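Local coordinates for protein telomerase reverse transcriptase (Candida tropicalis MYA-3404, PDB 6ZD1) that probably extends chromosome ends as the catalytic subunit of telomerase, adding telomeric repeats to DNA by copying a template within the enzyme's own RNA, at residues Asp128-Ile133 with Gly162-Val167; Thr479-Glu484 with Asp502-Ile507; Phe485-Glu490 with Lys518-Ser523. All coordinates share one frame; numbering follows the deposited sequence.

Contact 1 (Asp128-Ile133 with Gly162-Val167)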
loop_
_atom_site.group_PDB
_atom_site.type_symbol
_atom_site.label_atom_id
_atom_site.label_comp_id
_atom_site.label_asym_id
_atom_site.label_seq_id
_atom_site.Cartn_x
_atom_site.Cartn_y
_atom_site.Cartn_z
ATOM N N ASP A 128 15.290 -18.914 3.441
ATOM C CA ASP A 128 16.218 -17.959 2.848
ATOM C C ASP A 128 17.271 -17.491 3.850
ATOM O O ASP A 128 18.461 -17.446 3.527
ATOM C CB ASP A 128 15.456 -16.752 2.287
ATOM C CG ASP A 128 14.493 -17.132 1.169
ATOM O OD1 ASP A 128 13.262 -17.059 1.386
ATOM O OD2 ASP A 128 14.968 -17.499 0.070
ATOM N N VAL A 129 16.850 -17.158 5.073
ATOM C CA VAL A 129 17.774 -16.640 6.079
ATOM C C VAL A 129 18.801 -17.690 6.475
ATOM O O VAL A 129 19.979 -17.369 6.690
ATOM C CB VAL A 129 16.985 -16.145 7.307
ATOM C CG1 VAL A 129 17.922 -15.709 8.426
ATOM C CG2 VAL A 129 16.049 -15.017 6.914
ATOM N N LEU A 130 18.393 -18.956 6.537
ATOM C CA LEU A 130 19.248 -20.015 7.053
ATOM C C LEU A 130 20.184 -20.487 5.955
ATOM O O LEU A 130 19.755 -21.117 4.983
ATOM C CB LEU A 130 18.414 -21.175 7.590
ATOM C CG LEU A 130 17.682 -20.906 8.910
ATOM C CD1 LEU A 130 16.871 -22.111 9.357
ATOM C CD2 LEU A 130 18.671 -20.511 9.985
ATOM N N SER A 131 21.466 -20.159 6.101
ATOM C CA SER A 131 22.494 -20.783 5.284
ATOM C C SER A 131 23.740 -21.123 6.102
ATOM O O SER A 131 24.843 -21.214 5.542
ATOM C CB SER A 131 22.856 -19.895 4.091
ATOM O OG SER A 131 21.755 -19.798 3.207
ATOM N N GLY A 132 23.581 -21.364 7.415
ATOM C CA GLY A 132 24.652 -21.901 8.229
ATOM C C GLY A 132 24.450 -23.395 8.416
ATOM O O GLY A 132 23.394 -23.939 8.103
ATOM N N ILE A 133 25.493 -24.076 8.903
ATOM C CA ILE A 133 25.380 -25.528 8.806
ATOM C C ILE A 133 25.472 -26.333 10.106
ATOM O O ILE A 133 24.486 -26.950 10.522
ATOM C CB ILE A 133 26.459 -26.006 7.814
ATOM C CG1 ILE A 133 27.736 -25.159 7.992
ATOM C CG2 ILE A 133 25.948 -25.892 6.378
ATOM C CD1 ILE A 133 28.505 -24.876 6.702
ATOM N N GLY A 162 13.415 -22.087 15.174
ATOM C CA GLY A 162 12.799 -21.364 16.273
ATOM C C GLY A 162 13.740 -20.392 16.956
ATOM O O GLY A 162 13.306 -19.344 17.445
ATOM N N TYR A 163 15.036 -20.711 16.988
ATOM C CA TYR A 163 16.005 -19.803 17.592
ATOM C C TYR A 163 16.225 -18.582 16.712
ATOM O O TYR A 163 16.110 -17.441 17.176
ATOM C CB TYR A 163 17.329 -20.525 17.839
ATOM C CG TYR A 163 18.443 -19.608 18.296
ATOM C CD1 TYR A 163 18.449 -19.086 19.584
ATOM C CD2 TYR A 163 19.492 -19.269 17.445
ATOM C CE1 TYR A 163 19.464 -18.248 20.011
ATOM C CE2 TYR A 163 20.512 -18.431 17.866
ATOM C CZ TYR A 163 20.492 -17.925 19.153
ATOM O OH TYR A 163 21.497 -17.090 19.591
ATOM N N ILE A 164 16.542 -18.804 15.434
ATOM C CA ILE A 164 16.780 -17.683 14.531
ATOM C C ILE A 164 15.530 -16.827 14.411
ATOM O O ILE A 164 15.607 -15.592 14.361
ATOM C CB ILE A 164 17.254 -18.191 13.158
ATOM C CG1 ILE A 164 18.588 -18.926 13.298
ATOM C CG2 ILE A 164 17.383 -17.034 12.181
ATOM C CD1 ILE A 164 19.674 -18.101 13.959
ATOM N N ASN A 165 14.358 -17.464 14.392
ATOM C CA ASN A 165 13.110 -16.709 14.361
ATOM C C ASN A 165 13.000 -15.798 15.579
ATOM O O ASN A 165 12.687 -14.609 15.454
ATOM C CB ASN A 165 11.922 -17.670 14.281
ATOM C CG ASN A 165 10.626 -16.968 13.956
ATOM O OD1 ASN A 165 9.843 -16.641 14.847
ATOM N ND2 ASN A 165 10.388 -16.730 12.672
ATOM N N TRP A 166 13.292 -16.335 16.767
ATOM C CA TRP A 166 13.271 -15.514 17.973
ATOM C C TRP A 166 14.338 -14.427 17.933
ATOM O O TRP A 166 14.131 -13.336 18.478
ATOM C CB TRP A 166 13.451 -16.394 19.213
ATOM C CG TRP A 166 13.659 -15.619 20.486
ATOM C CD1 TRP A 166 12.696 -15.031 21.257
ATOM C CD2 TRP A 166 14.910 -15.356 21.138
ATOM N NE1 TRP A 166 13.270 -14.419 22.346
ATOM C CE2 TRP A 166 14.627 -14.602 22.295
ATOM C CE3 TRP A 166 16.239 -15.681 20.853
ATOM C CZ2 TRP A 166 15.626 -14.173 23.169
ATOM C CZ3 TRP A 166 17.228 -15.254 21.722
ATOM C CH2 TRP A 166 16.915 -14.509 22.866
ATOM N N VAL A 167 15.486 -14.695 17.308
ATOM C CA VAL A 167 16.512 -13.661 17.196
ATOM C C VAL A 167 16.040 -12.528 16.289
ATOM O O VAL A 167 16.307 -11.350 16.555
ATOM C CB VAL A 167 17.839 -14.263 16.700
ATOM C CG1 VAL A 167 18.827 -13.155 16.379
ATOM C CG2 VAL A 167 18.422 -15.204 17.746
#
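I164 projects from helix 158-179 toward the end of helix 126-129, where V129 and L130 receive it, and its side chain shows how a single branched residue can serve two neighbours. Beginning at its root, I164 CB lies 4.2 Å from CD2 of L130. The CG1 branch comes nearer to the same methyl, with 3.7 Å between I164 CG1 and L130 CD2. At the tip, I164 CD1 bends off and lies 4.8 Å from L130 CD2, so on this branch the methylene, not the terminal methyl, carries the touch. The other branch, I164 CG2, stands anti to the backbone N and meets CG1 of V129 at 4.0 Å. The side chain of V129 sets out toward the partner helix. L130, the first residue to leave helical geometry, starts off to one side and reaches I164 through CD2; chi2 (179°) sends CD1 on in the extended direction and leaves CD2 turned toward I164.

V129 also touches F168, and L130 touches E161, both of helix 158-179, while L124 of the preceding loop lies against V129. Both segments belong to the region assigned to the telomerase RNA-binding domain. D128, one residue before V129, hydrogen-bonds S587 of helix 582-596. With no hydrogen bond between the segments, cohesion here rests on apolar methyl and methylene contacts, which depend on close fit and exclusion of water, not on bond direction.

Contact 2 (Thr479-Glu484 with Asp502-Ile507)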
loop_
_atom_site.group_PDB
_atom_site.type_symbol
_atom_site.label_atom_id
_atom_site.label_comp_id
_atom_site.label_asym_id
_atom_site.label_seq_id
_atom_site.Cartn_x
_atom_site.Cartn_y
_atom_site.Cartn_z
ATOM N N THR A 479 -18.684 12.895 -11.327
ATOM C CA THR A 479 -19.841 13.766 -11.488
ATOM C C THR A 479 -19.428 15.149 -11.973
ATOM O O THR A 479 -20.085 15.735 -12.841
ATOM C CB THR A 479 -20.596 13.869 -10.163
ATOM O OG1 THR A 479 -21.014 12.563 -9.747
ATOM C CG2 THR A 479 -21.817 14.766 -10.305
HETATM N N MSE A 480 -18.353 15.690 -11.410
HETATM C CA MSE A 480 -17.862 17.007 -11.787
HETATM C C MSE A 480 -17.433 17.049 -13.248
HETATM O O MSE A 480 -17.830 17.946 -13.990
HETATM C CB MSE A 480 -16.691 17.408 -10.892
HETATM C CG MSE A 480 -16.103 18.769 -11.220
HETATM SE SE MSE A 480 -14.451 19.135 -10.253
HETATM C CE MSE A 480 -13.338 17.713 -10.997
ATOM N N VAL A 481 -16.628 16.063 -13.658
ATOM C CA VAL A 481 -16.148 16.021 -15.037
ATOM C C VAL A 481 -17.319 15.904 -16.005
ATOM O O VAL A 481 -17.333 16.539 -17.067
ATOM C CB VAL A 481 -15.141 14.869 -15.217
ATOM C CG1 VAL A 481 -14.914 14.580 -16.691
ATOM C CG2 VAL A 481 -13.822 15.207 -14.537
ATOM N N SER A 482 -18.343 15.134 -15.628
ATOM C CA SER A 482 -19.442 14.850 -16.545
ATOM C C SER A 482 -20.357 16.053 -16.732
ATOM O O SER A 482 -20.895 16.253 -17.826
ATOM C CB SER A 482 -20.242 13.650 -16.038
ATOM O OG SER A 482 -21.380 13.408 -16.847
ATOM N N LYS A 483 -20.540 16.865 -15.692
ATOM C CA LYS A 483 -21.439 18.009 -15.775
ATOM C C LYS A 483 -20.735 19.272 -16.243
ATOM O O LYS A 483 -21.376 20.153 -16.827
ATOM C CB LYS A 483 -22.089 18.285 -14.415
ATOM C CG LYS A 483 -22.913 17.136 -13.848
ATOM C CD LYS A 483 -23.682 17.571 -12.601
ATOM C CE LYS A 483 -22.750 18.101 -11.519
ATOM N NZ LYS A 483 -23.486 18.518 -10.290
ATOM N N GLU A 484 -19.431 19.378 -16.003
ATOM C CA GLU A 484 -18.706 20.611 -16.263
ATOM C C GLU A 484 -18.070 20.663 -17.648
ATOM O O GLU A 484 -17.906 21.758 -18.194
ATOM C CB GLU A 484 -17.640 20.815 -15.182
ATOM C CG GLU A 484 -18.196 21.195 -13.812
ATOM C CD GLU A 484 -18.849 22.568 -13.797
ATOM O OE1 GLU A 484 -18.491 23.411 -14.648
ATOM O OE2 GLU A 484 -19.719 22.804 -12.932
ATOM N N ASP A 502 -6.355 12.682 -9.168
ATOM C CA ASP A 502 -6.327 14.138 -9.129
ATOM C C ASP A 502 -5.609 14.758 -10.322
ATOM O O ASP A 502 -5.582 15.990 -10.437
ATOM C CB ASP A 502 -5.708 14.645 -7.810
ATOM C CG ASP A 502 -4.370 13.990 -7.472
ATOM O OD1 ASP A 502 -4.004 12.974 -8.092
ATOM O OD2 ASP A 502 -3.685 14.508 -6.560
ATOM N N ASP A 503 -5.066 13.951 -11.230
ATOM C CA ASP A 503 -4.335 14.446 -12.392
ATOM C C ASP A 503 -5.194 14.378 -13.652
ATOM O O ASP A 503 -5.893 13.389 -13.897
ATOM C CB ASP A 503 -3.046 13.648 -12.595
ATOM C CG ASP A 503 -2.142 13.684 -11.380
ATOM O OD1 ASP A 503 -1.657 14.777 -11.021
ATOM O OD2 ASP A 503 -1.929 12.615 -10.772
ATOM N N PHE A 504 -5.110 15.423 -14.469
ATOM C CA PHE A 504 -5.894 15.537 -15.688
ATOM C C PHE A 504 -4.965 15.715 -16.879
ATOM O O PHE A 504 -3.893 16.316 -16.763
ATOM C CB PHE A 504 -6.865 16.722 -15.629
ATOM C CG PHE A 504 -7.937 16.588 -14.586
ATOM C CD1 PHE A 504 -9.238 16.282 -14.951
ATOM C CD2 PHE A 504 -7.649 16.783 -13.243
ATOM C CE1 PHE A 504 -10.234 16.166 -13.995
ATOM C CE2 PHE A 504 -8.637 16.664 -12.283
ATOM C CZ PHE A 504 -9.932 16.356 -12.659
ATOM N N ILE A 505 -5.386 15.182 -18.026
ATOM C CA ILE A 505 -4.709 15.429 -19.293
ATOM C C ILE A 505 -5.774 15.607 -20.361
ATOM O O ILE A 505 -6.821 14.951 -20.328
ATOM C CB ILE A 505 -3.724 14.299 -19.663
ATOM C CG1 ILE A 505 -2.854 14.728 -20.849
ATOM C CG2 ILE A 505 -4.464 13.009 -19.985
ATOM C CD1 ILE A 505 -1.694 13.812 -21.119
ATOM N N PHE A 506 -5.521 16.521 -21.293
ATOM C CA PHE A 506 -6.460 16.797 -22.371
ATOM C C PHE A 506 -5.676 17.005 -23.655
ATOM O O PHE A 506 -4.842 17.910 -23.732
ATOM C CB PHE A 506 -7.315 18.025 -22.057
ATOM C CG PHE A 506 -8.163 18.472 -23.207
ATOM C CD1 PHE A 506 -9.270 17.733 -23.590
ATOM C CD2 PHE A 506 -7.850 19.623 -23.912
ATOM C CE1 PHE A 506 -10.056 18.137 -24.652
ATOM C CE2 PHE A 506 -8.632 20.033 -24.976
ATOM C CZ PHE A 506 -9.736 19.289 -25.348
ATOM N N ILE A 507 -5.953 16.177 -24.656
ATOM C CA ILE A 507 -5.274 16.223 -25.944
ATOM C C ILE A 507 -6.309 16.561 -27.005
ATOM O O ILE A 507 -7.410 15.998 -27.006
ATOM C CB ILE A 507 -4.575 14.891 -26.264
ATOM C CG1 ILE A 507 -3.642 14.493 -25.117
ATOM C CG2 ILE A 507 -3.795 14.995 -27.566
ATOM C CD1 ILE A 507 -3.048 13.113 -25.267
#
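In the palm of this reverse transcriptase, a helix lies against an antiparallel sheet in which a hairpin of 495-500 and 503-508 carries the paired aspartates of motif C. D502 in the turn and D503 at the start of strand 503-508 fit that motif by sequence and position; the next residue, F504, faces helix 469-484. The sheet in question has four strands, with 503-508 between 495-500 and 334-339; on it the F504 ring also lies nearly parallel to that of F338, while R499 touches both F504 and V481.

Across the interface, V481 and F504 run side by side in opposite senses; V481 CG2 comes to the ring's rim, in its plane, 3.8 Å from F504 CE1. CG2 is the branch beside the backbone N; its sister CG1 stands anti to that N. All three touching residues are buried, and no hydrogen bond joins the segments, so the helix meets the strand through hydrocarbon alone. Selenomethionine M480 makes the second touch. Its chain runs out extended and then turns at chi3 (63°), which leaves SE 5.8 Å from F504 CZ but brings the terminal methyl CE to 4.0 Å from that same CZ.

Contact 3 (Phe485-Glu490 with Lys518-Ser523)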
loop_
_atom_site.group_PDB
_atom_site.type_symbol
_atom_site.label_atom_id
_atom_site.label_comp_id
_atom_site.label_asym_id
_atom_site.label_seq_id
_atom_site.Cartn_x
_atom_site.Cartn_y
_atom_site.Cartn_z
ATOM N N PHE A 485 -17.784 19.521 -18.263
ATOM C CA PHE A 485 -17.050 19.463 -19.524
ATOM C C PHE A 485 -17.941 18.962 -20.654
ATOM O O PHE A 485 -17.516 18.171 -21.499
ATOM C CB PHE A 485 -15.816 18.575 -19.402
ATOM C CG PHE A 485 -14.711 19.177 -18.583
ATOM C CD1 PHE A 485 -13.810 20.059 -19.155
ATOM C CD2 PHE A 485 -14.568 18.854 -17.245
ATOM C CE1 PHE A 485 -12.789 20.614 -18.404
ATOM C CE2 PHE A 485 -13.551 19.402 -16.489
ATOM C CZ PHE A 485 -12.659 20.283 -17.068
ATOM N N LYS A 486 -19.196 19.425 -20.665
ATOM C CA LYS A 486 -20.180 18.932 -21.625
ATOM C C LYS A 486 -19.715 19.103 -23.065
ATOM O O LYS A 486 -20.003 18.250 -23.912
ATOM C CB LYS A 486 -21.515 19.648 -21.419
ATOM C CG LYS A 486 -22.168 19.370 -20.076
ATOM C CD LYS A 486 -23.430 20.203 -19.884
ATOM C CE LYS A 486 -24.083 19.906 -18.540
ATOM N NZ LYS A 486 -25.258 20.780 -18.283
ATOM N N PHE A 487 -18.965 20.163 -23.361
ATOM C CA PHE A 487 -18.564 20.411 -24.740
ATOM C C PHE A 487 -17.335 19.588 -25.097
ATOM O O PHE A 487 -16.343 20.125 -25.601
ATOM C CB PHE A 487 -18.266 21.901 -24.942
ATOM C CG PHE A 487 -17.379 22.494 -23.867
ATOM C CD1 PHE A 487 -15.997 22.474 -23.989
ATOM C CD2 PHE A 487 -17.934 23.074 -22.737
ATOM C CE1 PHE A 487 -15.189 23.006 -23.003
ATOM C CE2 PHE A 487 -17.127 23.613 -21.750
ATOM C CZ PHE A 487 -15.753 23.579 -21.885
ATOM N N LEU A 488 -17.393 18.280 -24.872
ATOM C CA LEU A 488 -16.321 17.391 -25.293
ATOM C C LEU A 488 -16.788 16.097 -25.937
ATOM O O LEU A 488 -15.999 15.480 -26.667
ATOM C CB LEU A 488 -15.400 17.060 -24.108
ATOM C CG LEU A 488 -14.474 18.198 -23.640
ATOM C CD1 LEU A 488 -13.602 17.760 -22.472
ATOM C CD2 LEU A 488 -13.612 18.698 -24.789
ATOM N N TRP A 489 -18.026 15.662 -25.699
ATOM C CA TRP A 489 -18.442 14.296 -25.986
ATOM C C TRP A 489 -19.474 14.210 -27.108
ATOM O O TRP A 489 -20.230 13.236 -27.184
ATOM C CB TRP A 489 -18.969 13.639 -24.710
ATOM C CG TRP A 489 -18.095 13.904 -23.516
ATOM C CD1 TRP A 489 -16.782 13.554 -23.363
ATOM C CD2 TRP A 489 -18.470 14.576 -22.308
ATOM N NE1 TRP A 489 -16.319 13.967 -22.136
ATOM C CE2 TRP A 489 -17.337 14.596 -21.470
ATOM C CE3 TRP A 489 -19.657 15.161 -21.854
ATOM C CZ2 TRP A 489 -17.356 15.179 -20.206
ATOM C CZ3 TRP A 489 -19.674 15.734 -20.598
ATOM C CH2 TRP A 489 -18.530 15.742 -19.790
ATOM N N GLU A 490 -19.528 15.219 -27.972
ATOM C CA GLU A 490 -20.186 15.107 -29.267
ATOM C C GLU A 490 -19.194 15.234 -30.412
ATOM O O GLU A 490 -19.576 15.071 -31.576
ATOM C CB GLU A 490 -21.293 16.160 -29.411
ATOM C CG GLU A 490 -22.525 15.889 -28.559
ATOM C CD GLU A 490 -22.299 16.183 -27.090
ATOM O OE1 GLU A 490 -21.655 17.208 -26.783
ATOM O OE2 GLU A 490 -22.753 15.385 -26.244
ATOM N N LYS A 518 -8.896 25.492 -21.332
ATOM C CA LYS A 518 -7.899 26.324 -20.669
ATOM C C LYS A 518 -8.543 27.482 -19.918
ATOM O O LYS A 518 -7.991 27.951 -18.914
ATOM C CB LYS A 518 -6.895 26.847 -21.702
ATOM C CG LYS A 518 -5.660 27.518 -21.125
ATOM C CD LYS A 518 -4.712 27.915 -22.252
ATOM C CE LYS A 518 -3.474 28.626 -21.730
ATOM N NZ LYS A 518 -2.559 29.012 -22.843
ATOM N N ASP A 519 -9.718 27.934 -20.359
ATOM C CA ASP A 519 -10.413 29.014 -19.674
ATOM C C ASP A 519 -11.310 28.508 -18.565
ATOM O O ASP A 519 -11.636 29.270 -17.646
ATOM C CB ASP A 519 -11.268 29.823 -20.654
ATOM C CG ASP A 519 -10.436 30.635 -21.621
ATOM O OD1 ASP A 519 -9.262 30.927 -21.300
ATOM O OD2 ASP A 519 -10.955 30.986 -22.700
ATOM N N LYS A 520 -11.713 27.243 -18.621
ATOM C CA LYS A 520 -12.540 26.717 -17.553
ATOM C C LYS A 520 -11.716 26.303 -16.340
ATOM O O LYS A 520 -12.192 26.428 -15.207
ATOM C CB LYS A 520 -13.366 25.546 -18.067
ATOM C CG LYS A 520 -14.293 25.024 -17.027
ATOM C CD LYS A 520 -15.455 24.316 -17.633
ATOM C CE LYS A 520 -15.938 23.312 -16.644
ATOM N NZ LYS A 520 -15.226 22.021 -16.836
ATOM N N ILE A 521 -10.480 25.837 -16.544
ATOM C CA ILE A 521 -9.620 25.493 -15.412
ATOM C C ILE A 521 -8.928 26.711 -14.829
ATOM O O ILE A 521 -8.152 26.573 -13.874
ATOM C CB ILE A 521 -8.555 24.443 -15.793
ATOM C CG1 ILE A 521 -7.507 25.033 -16.734
ATOM C CG2 ILE A 521 -9.202 23.228 -16.436
ATOM C CD1 ILE A 521 -6.487 24.009 -17.211
ATOM N N SER A 522 -9.181 27.902 -15.375
ATOM C CA SER A 522 -8.684 29.148 -14.814
ATOM C C SER A 522 -9.774 29.975 -14.149
ATOM O O SER A 522 -9.457 30.969 -13.484
ATOM C CB SER A 522 -8.001 29.988 -15.901
ATOM O OG SER A 522 -6.947 29.265 -16.508
ATOM N N SER A 523 -11.039 29.607 -14.326
ATOM C CA SER A 523 -12.142 30.256 -13.634
ATOM C C SER A 523 -12.277 29.645 -12.240
ATOM O O SER A 523 -11.454 28.834 -11.810
ATOM C CB SER A 523 -13.428 30.120 -14.445
ATOM O OG SER A 523 -13.794 28.755 -14.591
#
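K520 reaches across to F485 and F487 from the last turn of helix 511-520, and the segment that carries it illustrates how a helix end can deliver a charge to an aromatic face. At its start, K518 turns elsewhere, its ammonium forming a salt bridge with E540 of strand 539-541. Two residues on, K520 sets out toward the other segment, with CG anti to the backbone N. The aliphatic part passes F487 first: K520 CD lies 4.3 Å from F487 CZ, at the edge of that ring. F487 is itself the centre of an inverse gamma turn. A bend at chi4 (-89°) then carries K520 NZ over one face of the F485 ring, a cation-pi contact 2.9 Å from the centroid and only 7° off the normal. That height is short for such a pair and its exact value is doubtful; the centred placement is clear, since K520 NZ is 3.1 Å from F485 CZ and 3.4 Å from F485 CG.

This pairing belongs to the palm, where helix 511-520 and the loop after helix 469-484 meet beside the four-stranded antiparallel sheet. F485 is buried there, also touching V517 of the helix and L497 of strand 495-500. E525 lies against the K520 side chain and would probably favour its positive charge.

Past K520, I521 lies against V533. S522 folds back, its OG donating to K518 O at 2.9 Å, nearly in line with the carbonyl (173°). S523 OG donates to K520 O at 2.9 Å, but from the side and tilted out of the carbonyl plane.

Contacts 2 and 3 hold neighbouring parts of one palm, their centres about 8 Å apart, whereas contact 1 lies across the chain's centre, its own centre about 54 and 62 Å from theirs. Contacts 1 and 2 are buried hydrocarbon interfaces, the end of a short helix against a long one in the first and helix to strand in the second. Contact 3 is mostly buried too, but its edge is exposed at F487, and it alone joins a cation to an aromatic ring. The segments of contacts 2 and 3 alternate along the chain and touch: K520 packs on E484, and L488 on F506. Contact 1 lies in the RNA-binding region, the others in the reverse transcriptase region.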